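Local structure of glycosyl hydrolase, family 38 (Enterococcus faecalis, 5KBP) at residues T346-I356 / M368-N376; P865-P876 / F890-E898. The protein probably hydrolyses alpha-mannosides, as family 38 glycosidases do, and binds calcium. All coordinates share one frame; numbering follows the deposited sequence.

Contact 1: T346-I356 / M368-N376; sequences TLLQNHPHDSI and MMTRFENAN. With SO4 (sulfate ion), chain F.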
loop_
_atom_site.group_PDB
_atom_site.type_symbol
_atom_site.label_atom_id
_atom_site.label_comp_id
_atom_site.label_asym_id
_atom_site.label_seq_id
_atom_site.Cartn_x
_atom_site.Cartn_y
_atom_site.Cartn_z
ATOM N N THR A 346 3.535 -10.812 -5.706
ATOM C CA THR A 346 3.305 -9.411 -5.373
ATOM C C THR A 346 3.337 -8.539 -6.623
ATOM O O THR A 346 2.519 -7.622 -6.771
ATOM C CB THR A 346 4.346 -8.935 -4.359
ATOM O OG1 THR A 346 4.252 -9.724 -3.166
ATOM C CG2 THR A 346 4.129 -7.467 -4.011
ATOM N N LEU A 347 4.267 -8.817 -7.539
ATOM C CA LEU A 347 4.341 -8.036 -8.770
ATOM C C LEU A 347 3.192 -8.376 -9.711
ATOM O O LEU A 347 2.625 -7.484 -10.353
ATOM C CB LEU A 347 5.685 -8.263 -9.461
ATOM C CG LEU A 347 5.867 -7.526 -10.790
ATOM C CD1 LEU A 347 5.771 -6.021 -10.588
ATOM C CD2 LEU A 347 7.185 -7.904 -11.448
ATOM N N LEU A 348 2.837 -9.660 -9.809
ATOM C CA LEU A 348 1.726 -10.068 -10.663
ATOM C C LEU A 348 0.395 -9.492 -10.200
ATOM O O LEU A 348 -0.530 -9.380 -11.012
ATOM C CB LEU A 348 1.641 -11.594 -10.725
ATOM C CG LEU A 348 2.721 -12.289 -11.557
ATOM C CD1 LEU A 348 2.623 -13.795 -11.413
ATOM C CD2 LEU A 348 2.611 -11.888 -13.017
ATOM N N GLN A 349 0.274 -9.127 -8.922
ATOM C CA GLN A 349 -0.955 -8.508 -8.440
ATOM C C GLN A 349 -1.145 -7.099 -8.989
ATOM O O GLN A 349 -2.249 -6.554 -8.889
ATOM C CB GLN A 349 -0.970 -8.489 -6.910
ATOM C CG GLN A 349 -1.165 -9.862 -6.285
ATOM C CD GLN A 349 -0.889 -9.880 -4.794
ATOM O OE1 GLN A 349 -0.966 -8.851 -4.122
ATOM N NE2 GLN A 349 -0.556 -11.054 -4.270
ATOM N N ASN A 350 -0.099 -6.500 -9.554
ATOM C CA ASN A 350 -0.213 -5.250 -10.293
ATOM C C ASN A 350 -0.427 -5.473 -11.784
ATOM O O ASN A 350 -0.532 -4.497 -12.533
ATOM C CB ASN A 350 1.035 -4.386 -10.085
ATOM C CG ASN A 350 1.031 -3.668 -8.754
ATOM O OD1 ASN A 350 0.002 -3.584 -8.087
ATOM N ND2 ASN A 350 2.182 -3.134 -8.364
ATOM N N HIS A 351 -0.495 -6.725 -12.224
ATOM C CA HIS A 351 -0.604 -7.052 -13.640
ATOM C C HIS A 351 -2.005 -7.389 -14.162
ATOM O O HIS A 351 -2.132 -7.617 -15.370
ATOM C CB HIS A 351 0.337 -8.213 -13.962
ATOM C CG HIS A 351 1.782 -7.823 -13.986
ATOM N ND1 HIS A 351 2.801 -8.741 -14.134
ATOM C CD2 HIS A 351 2.378 -6.611 -13.888
ATOM C CE1 HIS A 351 3.962 -8.110 -14.122
ATOM N NE2 HIS A 351 3.734 -6.817 -13.975
ATOM N N PRO A 352 -3.071 -7.453 -13.347
ATOM C CA PRO A 352 -4.410 -7.502 -13.950
ATOM C C PRO A 352 -4.626 -6.300 -14.857
ATOM O O PRO A 352 -4.158 -5.197 -14.572
ATOM C CB PRO A 352 -5.347 -7.484 -12.740
ATOM C CG PRO A 352 -4.575 -8.167 -11.691
ATOM C CD PRO A 352 -3.149 -7.726 -11.896
ATOM N N HIS A 353 -5.335 -6.529 -15.968
ATOM C CA HIS A 353 -5.359 -5.539 -17.042
ATOM C C HIS A 353 -5.864 -4.186 -16.554
ATOM O O HIS A 353 -5.302 -3.146 -16.910
ATOM C CB HIS A 353 -6.194 -6.045 -18.223
ATOM C CG HIS A 353 -7.613 -6.374 -17.875
ATOM N ND1 HIS A 353 -7.971 -7.544 -17.241
ATOM C CD2 HIS A 353 -8.765 -5.696 -18.092
ATOM C CE1 HIS A 353 -9.281 -7.568 -17.073
ATOM N NE2 HIS A 353 -9.786 -6.458 -17.580
ATOM N N ASP A 354 -6.899 -4.172 -15.714
ATOM C CA ASP A 354 -7.380 -2.901 -15.181
ATOM C C ASP A 354 -6.362 -2.231 -14.264
ATOM O O ASP A 354 -6.409 -1.008 -14.098
ATOM C CB ASP A 354 -8.701 -3.104 -14.442
ATOM C CG ASP A 354 -9.850 -3.399 -15.382
ATOM O OD1 ASP A 354 -9.722 -3.100 -16.588
ATOM O OD2 ASP A 354 -10.884 -3.922 -14.917
ATOM N N SER A 355 -5.441 -2.997 -13.680
ATOM C CA SER A 355 -4.415 -2.410 -12.824
ATOM C C SER A 355 -3.308 -1.760 -13.649
ATOM O O SER A 355 -3.081 -0.549 -13.561
ATOM C CB SER A 355 -3.833 -3.479 -11.894
ATOM O OG SER A 355 -4.812 -3.963 -10.992
ATOM N N ILE A 356 -2.619 -2.557 -14.470
ATOM C CA ILE A 356 -1.425 -2.070 -15.154
ATOM C C ILE A 356 -1.781 -1.089 -16.267
ATOM O O ILE A 356 -0.981 -0.206 -16.600
ATOM C CB ILE A 356 -0.594 -3.257 -15.679
ATOM C CG1 ILE A 356 0.750 -2.779 -16.231
ATOM C CG2 ILE A 356 -1.375 -4.042 -16.725
ATOM C CD1 ILE A 356 1.621 -2.085 -15.202
ATOM N N MET A 368 -1.369 0.041 -5.910
ATOM C CA MET A 368 -0.390 -0.610 -6.775
ATOM C C MET A 368 1.022 -0.135 -6.467
ATOM O O MET A 368 1.974 -0.920 -6.565
ATOM C CB MET A 368 -0.718 -0.346 -8.247
ATOM C CG MET A 368 -2.010 -0.972 -8.731
ATOM S SD MET A 368 -2.294 -0.626 -10.478
ATOM C CE MET A 368 -0.802 -1.308 -11.199
ATOM N N MET A 369 1.180 1.141 -6.110
ATOM C CA MET A 369 2.498 1.654 -5.755
ATOM C C MET A 369 3.061 0.933 -4.537
ATOM O O MET A 369 4.267 0.666 -4.468
ATOM C CB MET A 369 2.426 3.159 -5.499
ATOM C CG MET A 369 2.278 4.015 -6.750
ATOM S SD MET A 369 3.808 4.185 -7.691
ATOM C CE MET A 369 3.570 2.963 -8.967
ATOM N N THR A 370 2.202 0.606 -3.568
ATOM C CA THR A 370 2.654 -0.156 -2.408
ATOM C C THR A 370 3.140 -1.539 -2.820
ATOM O O THR A 370 4.178 -2.011 -2.338
ATOM C CB THR A 370 1.529 -0.264 -1.377
ATOM O OG1 THR A 370 1.228 1.034 -0.853
ATOM C CG2 THR A 370 1.934 -1.186 -0.232
ATOM N N ARG A 371 2.408 -2.201 -3.719
ATOM C CA ARG A 371 2.848 -3.498 -4.223
ATOM C C ARG A 371 4.169 -3.377 -4.973
ATOM O O ARG A 371 5.051 -4.231 -4.833
ATOM C CB ARG A 371 1.778 -4.103 -5.131
ATOM C CG ARG A 371 0.410 -4.266 -4.487
ATOM C CD ARG A 371 -0.452 -5.208 -5.314
ATOM N NE ARG A 371 -1.829 -5.279 -4.835
ATOM C CZ ARG A 371 -2.849 -4.640 -5.398
ATOM N NH1 ARG A 371 -4.071 -4.766 -4.899
ATOM N NH2 ARG A 371 -2.648 -3.875 -6.463
ATOM N N PHE A 372 4.318 -2.322 -5.778
ATOM C CA PHE A 372 5.570 -2.101 -6.495
ATOM C C PHE A 372 6.729 -1.899 -5.526
ATOM O O PHE A 372 7.806 -2.481 -5.700
ATOM C CB PHE A 372 5.432 -0.898 -7.429
ATOM C CG PHE A 372 4.845 -1.235 -8.770
ATOM C CD1 PHE A 372 5.309 -2.321 -9.490
ATOM C CD2 PHE A 372 3.827 -0.465 -9.312
ATOM C CE1 PHE A 372 4.771 -2.632 -10.723
ATOM C CE2 PHE A 372 3.287 -0.770 -10.544
ATOM C CZ PHE A 372 3.760 -1.856 -11.251
ATOM N N GLU A 373 6.525 -1.073 -4.497
ATOM C CA GLU A 373 7.572 -0.844 -3.506
ATOM C C GLU A 373 7.963 -2.141 -2.809
ATOM O O GLU A 373 9.154 -2.420 -2.624
ATOM C CB GLU A 373 7.107 0.189 -2.478
ATOM C CG GLU A 373 6.877 1.587 -3.034
ATOM C CD GLU A 373 8.115 2.455 -2.964
ATOM O OE1 GLU A 373 8.062 3.606 -3.447
ATOM O OE2 GLU A 373 9.137 1.989 -2.420
ATOM N N ASN A 374 6.974 -2.952 -2.428
ATOM C CA ASN A 374 7.256 -4.176 -1.685
ATOM C C ASN A 374 7.969 -5.202 -2.558
ATOM O O ASN A 374 8.957 -5.813 -2.134
ATOM C CB ASN A 374 5.958 -4.753 -1.118
ATOM C CG ASN A 374 5.402 -3.920 0.021
ATOM O OD1 ASN A 374 6.140 -3.202 0.697
ATOM N ND2 ASN A 374 4.096 -4.014 0.241
ATOM N N ALA A 375 7.478 -5.411 -3.781
ATOM C CA ALA A 375 8.141 -6.338 -4.692
ATOM C C ALA A 375 9.553 -5.869 -5.019
ATOM O O ALA A 375 10.485 -6.680 -5.084
ATOM C CB ALA A 375 7.320 -6.498 -5.971
ATOM N N ASN A 376 9.731 -4.560 -5.212
ATOM C CA ASN A 376 11.050 -4.031 -5.551
ATOM C C ASN A 376 12.033 -4.217 -4.402
ATOM O O ASN A 376 13.206 -4.535 -4.626
ATOM C CB ASN A 376 10.938 -2.554 -5.934
ATOM C CG ASN A 376 12.245 -1.981 -6.447
ATOM O OD1 ASN A 376 12.799 -2.460 -7.436
ATOM N ND2 ASN A 376 12.735 -0.940 -5.785
HETATM S S SO4 F . 15.165 1.898 -6.650
HETATM O O1 SO4 F . 14.886 1.375 -5.316
HETATM O O2 SO4 F . 16.529 2.417 -6.693
HETATM O O3 SO4 F . 15.026 0.826 -7.630
HETATM O O4 SO4 F . 14.225 2.970 -6.962
#
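Met368 O takes two N-H groups: its own helix supplies Phe372 N, and across the contact Asn350 ND2 reaches it at 2.9 Å, tilted from the carbonyl plane. The amide of Asn350 is used at both ends. Arg371 NH2 approaches Asn350 OD1 at 3.1 Å, almost in line with the C=O bond and within the guanidinium plane, with a nearly straight N-H...O angle of 167°. Asn350 ND2 also sits over the centre of the Phe372 ring, 3.1 Å above its plane, with amide and ring planes 57° apart; two bonds and this ring together fix the buried amide's rotation. Arg371 runs extended from CG to NE past Gln349, whose CB packs on Arg371 CD, and its NH2 also forms a salt bridge with Glu20, which in turn accepts Ser355 OG. Glu20 thus ties both segments to a third part of the chain. Leu347 CD1 meets the edge of the Phe372 ring at CE1 (3.5 Å), while Ala375 CB lies against Thr346 CG2. Met368, bent at its last torsion (chi3 57°), lays SD and CE along the backbone of Ser355. A sulfate, probably from the crystallisation liquor, is weakly hydrogen-bonded by Asn376 ND2 and also bound by Lys312. Helix 337-348, its following turn and short helix 353-356 thus pack against helix 362-393 in the helical middle domain of family 38 alpha-mannosidases.

Contact 2: P865-P876 / F890-E898; sequences PATCLTNVLEEP and FEIRTWRFE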
loop_
_atom_site.group_PDB
_atom_site.type_symbol
_atom_site.label_atom_id
_atom_site.label_comp_id
_atom_site.label_asym_id
_atom_site.label_seq_id
_atom_site.Cartn_x
_atom_site.Cartn_y
_atom_site.Cartn_z
ATOM N N PRO A 865 27.735 -28.574 -21.990
ATOM C CA PRO A 865 26.486 -28.267 -22.696
ATOM C C PRO A 865 25.276 -28.484 -21.800
ATOM O O PRO A 865 25.364 -29.010 -20.689
ATOM C CB PRO A 865 26.495 -29.247 -23.871
ATOM C CG PRO A 865 27.304 -30.400 -23.379
ATOM C CD PRO A 865 28.364 -29.810 -22.486
ATOM N N ALA A 866 24.122 -28.064 -22.312
ATOM C CA ALA A 866 22.881 -28.200 -21.571
ATOM C C ALA A 866 22.429 -29.656 -21.541
ATOM O O ALA A 866 22.786 -30.468 -22.400
ATOM C CB ALA A 866 21.788 -27.324 -22.185
ATOM N N THR A 867 21.630 -29.984 -20.526
ATOM C CA THR A 867 21.123 -31.344 -20.389
ATOM C C THR A 867 19.989 -31.611 -21.371
ATOM O O THR A 867 19.989 -32.629 -22.070
ATOM C CB THR A 867 20.652 -31.590 -18.956
ATOM O OG1 THR A 867 21.644 -31.112 -18.038
ATOM C CG2 THR A 867 20.420 -33.078 -18.721
ATOM N N CYS A 868 19.017 -30.705 -21.437
ATOM C CA CYS A 868 17.870 -30.879 -22.314
ATOM C C CYS A 868 17.187 -29.535 -22.503
ATOM O O CYS A 868 17.312 -28.632 -21.672
ATOM C CB CYS A 868 16.880 -31.904 -21.749
ATOM S SG CYS A 868 16.095 -31.398 -20.199
ATOM N N LEU A 869 16.464 -29.415 -23.613
ATOM C CA LEU A 869 15.622 -28.255 -23.862
ATOM C C LEU A 869 14.241 -28.494 -23.267
ATOM O O LEU A 869 13.693 -29.596 -23.364
ATOM C CB LEU A 869 15.515 -27.972 -25.359
ATOM C CG LEU A 869 16.839 -27.659 -26.058
ATOM C CD1 LEU A 869 16.614 -27.364 -27.530
ATOM C CD2 LEU A 869 17.539 -26.497 -25.372
ATOM N N THR A 870 13.689 -27.462 -22.641
ATOM C CA THR A 870 12.438 -27.577 -21.910
ATOM C C THR A 870 11.428 -26.559 -22.425
ATOM O O THR A 870 11.738 -25.692 -23.246
ATOM C CB THR A 870 12.652 -27.372 -20.403
ATOM O OG1 THR A 870 13.024 -26.012 -20.151
ATOM C CG2 THR A 870 13.739 -28.300 -19.882
ATOM N N ASN A 871 10.204 -26.684 -21.925
ATOM C CA ASN A 871 9.170 -25.685 -22.154
ATOM C C ASN A 871 9.373 -24.545 -21.156
ATOM O O ASN A 871 10.370 -24.494 -20.432
ATOM C CB ASN A 871 7.789 -26.327 -22.056
ATOM C CG ASN A 871 7.582 -27.095 -20.757
ATOM O OD1 ASN A 871 8.162 -26.768 -19.722
ATOM N ND2 ASN A 871 6.747 -28.125 -20.812
ATOM N N VAL A 872 8.423 -23.607 -21.098
ATOM C CA VAL A 872 8.529 -22.527 -20.118
ATOM C C VAL A 872 8.113 -22.964 -18.724
ATOM O O VAL A 872 8.350 -22.228 -17.758
ATOM C CB VAL A 872 7.703 -21.298 -20.540
ATOM C CG1 VAL A 872 8.186 -20.776 -21.885
ATOM C CG2 VAL A 872 6.221 -21.634 -20.577
ATOM N N LEU A 873 7.499 -24.138 -18.590
ATOM C CA LEU A 873 7.259 -24.738 -17.285
ATOM C C LEU A 873 8.464 -25.520 -16.777
ATOM O O LEU A 873 8.348 -26.212 -15.759
ATOM C CB LEU A 873 6.030 -25.648 -17.337
ATOM C CG LEU A 873 4.709 -24.987 -17.738
ATOM C CD1 LEU A 873 3.559 -25.978 -17.638
ATOM C CD2 LEU A 873 4.436 -23.747 -16.895
ATOM N N GLU A 874 9.596 -25.434 -17.481
ATOM C CA GLU A 874 10.870 -26.018 -17.060
ATOM C C GLU A 874 10.839 -27.544 -17.045
ATOM O O GLU A 874 11.594 -28.179 -16.304
ATOM C CB GLU A 874 11.302 -25.476 -15.693
ATOM C CG GLU A 874 11.626 -23.991 -15.706
ATOM C CD GLU A 874 11.437 -23.340 -14.352
ATOM O OE1 GLU A 874 11.153 -22.125 -14.314
ATOM O OE2 GLU A 874 11.561 -24.041 -13.328
ATOM N N GLU A 875 9.980 -28.147 -17.866
ATOM C CA GLU A 875 9.933 -29.593 -18.001
ATOM C C GLU A 875 10.367 -30.009 -19.404
ATOM O O GLU A 875 10.135 -29.276 -20.370
ATOM C CB GLU A 875 8.526 -30.137 -17.720
ATOM C CG GLU A 875 8.068 -29.927 -16.287
ATOM C CD GLU A 875 9.037 -30.503 -15.269
ATOM O OE1 GLU A 875 9.639 -31.564 -15.539
ATOM O OE2 GLU A 875 9.198 -29.889 -14.194
ATOM N N PRO A 876 10.994 -31.180 -19.544
ATOM C CA PRO A 876 11.555 -31.570 -20.843
ATOM C C PRO A 876 10.510 -31.564 -21.948
ATOM O O PRO A 876 9.346 -31.908 -21.735
ATOM C CB PRO A 876 12.089 -32.984 -20.586
ATOM C CG PRO A 876 12.351 -33.023 -19.121
ATOM C CD PRO A 876 11.282 -32.176 -18.497
ATOM N N PHE A 890 11.662 -17.375 -34.493
ATOM C CA PHE A 890 10.756 -16.912 -33.442
ATOM C C PHE A 890 10.536 -17.975 -32.370
ATOM O O PHE A 890 9.506 -17.982 -31.689
ATOM C CB PHE A 890 9.415 -16.453 -34.022
ATOM C CG PHE A 890 9.544 -15.419 -35.105
ATOM C CD1 PHE A 890 9.883 -14.113 -34.796
ATOM C CD2 PHE A 890 9.316 -15.752 -36.430
ATOM C CE1 PHE A 890 10.000 -13.157 -35.790
ATOM C CE2 PHE A 890 9.429 -14.801 -37.428
ATOM C CZ PHE A 890 9.772 -13.502 -37.107
ATOM N N GLU A 891 11.496 -18.880 -32.204
ATOM C CA GLU A 891 11.383 -19.911 -31.184
ATOM C C GLU A 891 11.763 -19.351 -29.820
ATOM O O GLU A 891 12.723 -18.588 -29.692
ATOM C CB GLU A 891 12.276 -21.106 -31.516
ATOM C CG GLU A 891 12.063 -22.297 -30.594
ATOM C CD GLU A 891 13.195 -23.302 -30.657
ATOM O OE1 GLU A 891 13.672 -23.723 -29.584
ATOM O OE2 GLU A 891 13.608 -23.668 -31.777
ATOM N N ILE A 892 10.998 -19.732 -28.803
ATOM C CA ILE A 892 11.313 -19.421 -27.414
ATOM C C ILE A 892 11.943 -20.678 -26.827
ATOM O O ILE A 892 11.244 -21.639 -26.490
ATOM C CB ILE A 892 10.074 -18.988 -26.629
ATOM C CG1 ILE A 892 9.337 -17.867 -27.363
ATOM C CG2 ILE A 892 10.471 -18.535 -25.233
ATOM C CD1 ILE A 892 7.971 -17.568 -26.782
ATOM N N ARG A 893 13.266 -20.684 -26.710
ATOM C CA ARG A 893 13.997 -21.854 -26.248
ATOM C C ARG A 893 14.386 -21.694 -24.785
ATOM O O ARG A 893 14.825 -20.622 -24.358
ATOM C CB ARG A 893 15.245 -22.088 -27.102
ATOM C CG ARG A 893 16.010 -23.351 -26.744
ATOM C CD ARG A 893 16.998 -23.729 -27.833
ATOM N NE ARG A 893 16.330 -24.138 -29.065
ATOM C CZ ARG A 893 16.967 -24.549 -30.156
ATOM N NH1 ARG A 893 18.292 -24.604 -30.172
ATOM N NH2 ARG A 893 16.280 -24.903 -31.234
ATOM N N THR A 894 14.221 -22.772 -24.019
ATOM C CA THR A 894 14.564 -22.801 -22.604
ATOM C C THR A 894 15.501 -23.970 -22.341
ATOM O O THR A 894 15.206 -25.105 -22.728
ATOM C CB THR A 894 13.310 -22.923 -21.730
ATOM O OG1 THR A 894 12.393 -21.872 -22.057
ATOM C CG2 THR A 894 13.676 -22.827 -20.258
ATOM N N TRP A 895 16.623 -23.692 -21.685
ATOM C CA TRP A 895 17.619 -24.701 -21.360
ATOM C C TRP A 895 17.483 -25.152 -19.909
ATOM O O TRP A 895 16.873 -24.479 -19.074
ATOM C CB TRP A 895 19.034 -24.167 -21.598
ATOM C CG TRP A 895 19.389 -23.939 -23.037
ATOM C CD1 TRP A 895 20.099 -24.776 -23.848
ATOM C CD2 TRP A 895 19.067 -22.790 -23.830
ATOM N NE1 TRP A 895 20.233 -24.223 -25.098
ATOM C CE2 TRP A 895 19.607 -23.004 -25.114
ATOM C CE3 TRP A 895 18.370 -21.604 -23.580
ATOM C CZ2 TRP A 895 19.476 -22.075 -26.143
ATOM C CZ3 TRP A 895 18.239 -20.684 -24.605
ATOM C CH2 TRP A 895 18.787 -20.925 -25.871
ATOM N N ARG A 896 18.070 -26.311 -19.621
ATOM C CA ARG A 896 18.156 -26.838 -18.266
ATOM C C ARG A 896 19.539 -27.432 -18.061
ATOM O O ARG A 896 19.963 -28.299 -18.830
ATOM C CB ARG A 896 17.088 -27.905 -18.000
ATOM C CG ARG A 896 17.325 -28.679 -16.711
ATOM C CD ARG A 896 16.572 -30.000 -16.684
ATOM N NE ARG A 896 15.154 -29.830 -16.387
ATOM C CZ ARG A 896 14.319 -30.837 -16.148
ATOM N NH1 ARG A 896 14.762 -32.088 -16.168
ATOM N NH2 ARG A 896 13.043 -30.595 -15.885
ATOM N N PHE A 897 20.239 -26.961 -17.031
ATOM C CA PHE A 897 21.555 -27.473 -16.658
ATOM C C PHE A 897 21.423 -28.200 -15.326
ATOM O O PHE A 897 21.118 -27.580 -14.303
ATOM C CB PHE A 897 22.578 -26.342 -16.561
ATOM C CG PHE A 897 22.895 -25.689 -17.880
ATOM C CD1 PHE A 897 22.131 -24.634 -18.351
ATOM C CD2 PHE A 897 23.964 -26.128 -18.643
ATOM C CE1 PHE A 897 22.424 -24.031 -19.562
ATOM C CE2 PHE A 897 24.263 -25.529 -19.855
ATOM C CZ PHE A 897 23.492 -24.480 -20.315
ATOM N N GLU A 898 21.647 -29.510 -15.339
ATOM C CA GLU A 898 21.541 -30.304 -14.121
ATOM C C GLU A 898 22.780 -30.145 -13.248
ATOM O O GLU A 898 22.677 -30.006 -12.028
ATOM C CB GLU A 898 21.316 -31.779 -14.455
ATOM C CG GLU A 898 20.033 -32.042 -15.224
ATOM C CD GLU A 898 19.295 -33.267 -14.725
ATOM O OE1 GLU A 898 19.907 -34.078 -14.001
ATOM O OE2 GLU A 898 18.099 -33.415 -15.051
HETATM O O HOH W 1 10.652 -22.798 -23.992
HETATM O O HOH W 2 13.084 -24.992 -25.418
#
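Arg893 and Leu869 meet where Leu869 CD1 lies over one face of the guanidinium, 3.6 Å from Arg893 NE. That group is held side-on by Glu891, through NE and NH2, and donates further to the carbonyls of Ala885 and Pro886. At Thr894 the strands join through Thr870 N to Thr894 O, a straight 2.8 Å bond (172°). Two waters link Thr870 O to this strand, one reaching Thr894 N and the other Ile892 O and Thr894 OG1. Trp895 receives Leu869 CD2 over its five-membered ring, 3.7 Å from the centroid, and Ala866 CB at its edge; its buried NE1 has no partner in the model. Arg896 leaves the strand with CG anti to the backbone N (chi1 168°) and bends at chi3, which carries NH2 to Glu874 O at 2.8 Å, in the guanidinium plane. Glu875 OE1 forms a salt bridge with Arg896 NH2 at 3.6 Å, and Pro876 CD packs nearby. Arg896 O accepts Thr867 N at 2.9 Å. Phe897 turns one face to Ala866 CB, a CH-pi contact. Glu898 N closes the segment on Thr867 OG1, 3.1 Å away. Aliphatic and aromatic packing beside Leu869 and Trp895 thus includes a guanidinium already paired with Glu891, while on the Thr870 face Glu875, Arg896 and, by a long link, Glu898 form a network whose carboxylates would favour a charged guanidinium.

How the contacts relate
Contact 1 is buried and contact 2 partly buried, with several exposed residues; the centre of contact 1 is about 12 Å, and that of contact 2 about 23 Å, from the centre of the chain. They share no helix or strand: 346-356 / 368-376 joins helices of the middle domain, and 865-876 / 890-898 joins strand 892-897 to the weakly bonded strand 868-870 in the C-terminal beta sandwich. Both cross-segment hydrogen bonds of contact 1 are donated by side chains, one of them to a backbone carbonyl, while contact 2 relies heavily on backbone bonds, waters and a salt bridge on its more exposed side. Helix 100-117 lies against both, touching Leu348 and His351 in one and Val872 and Leu873 in the other.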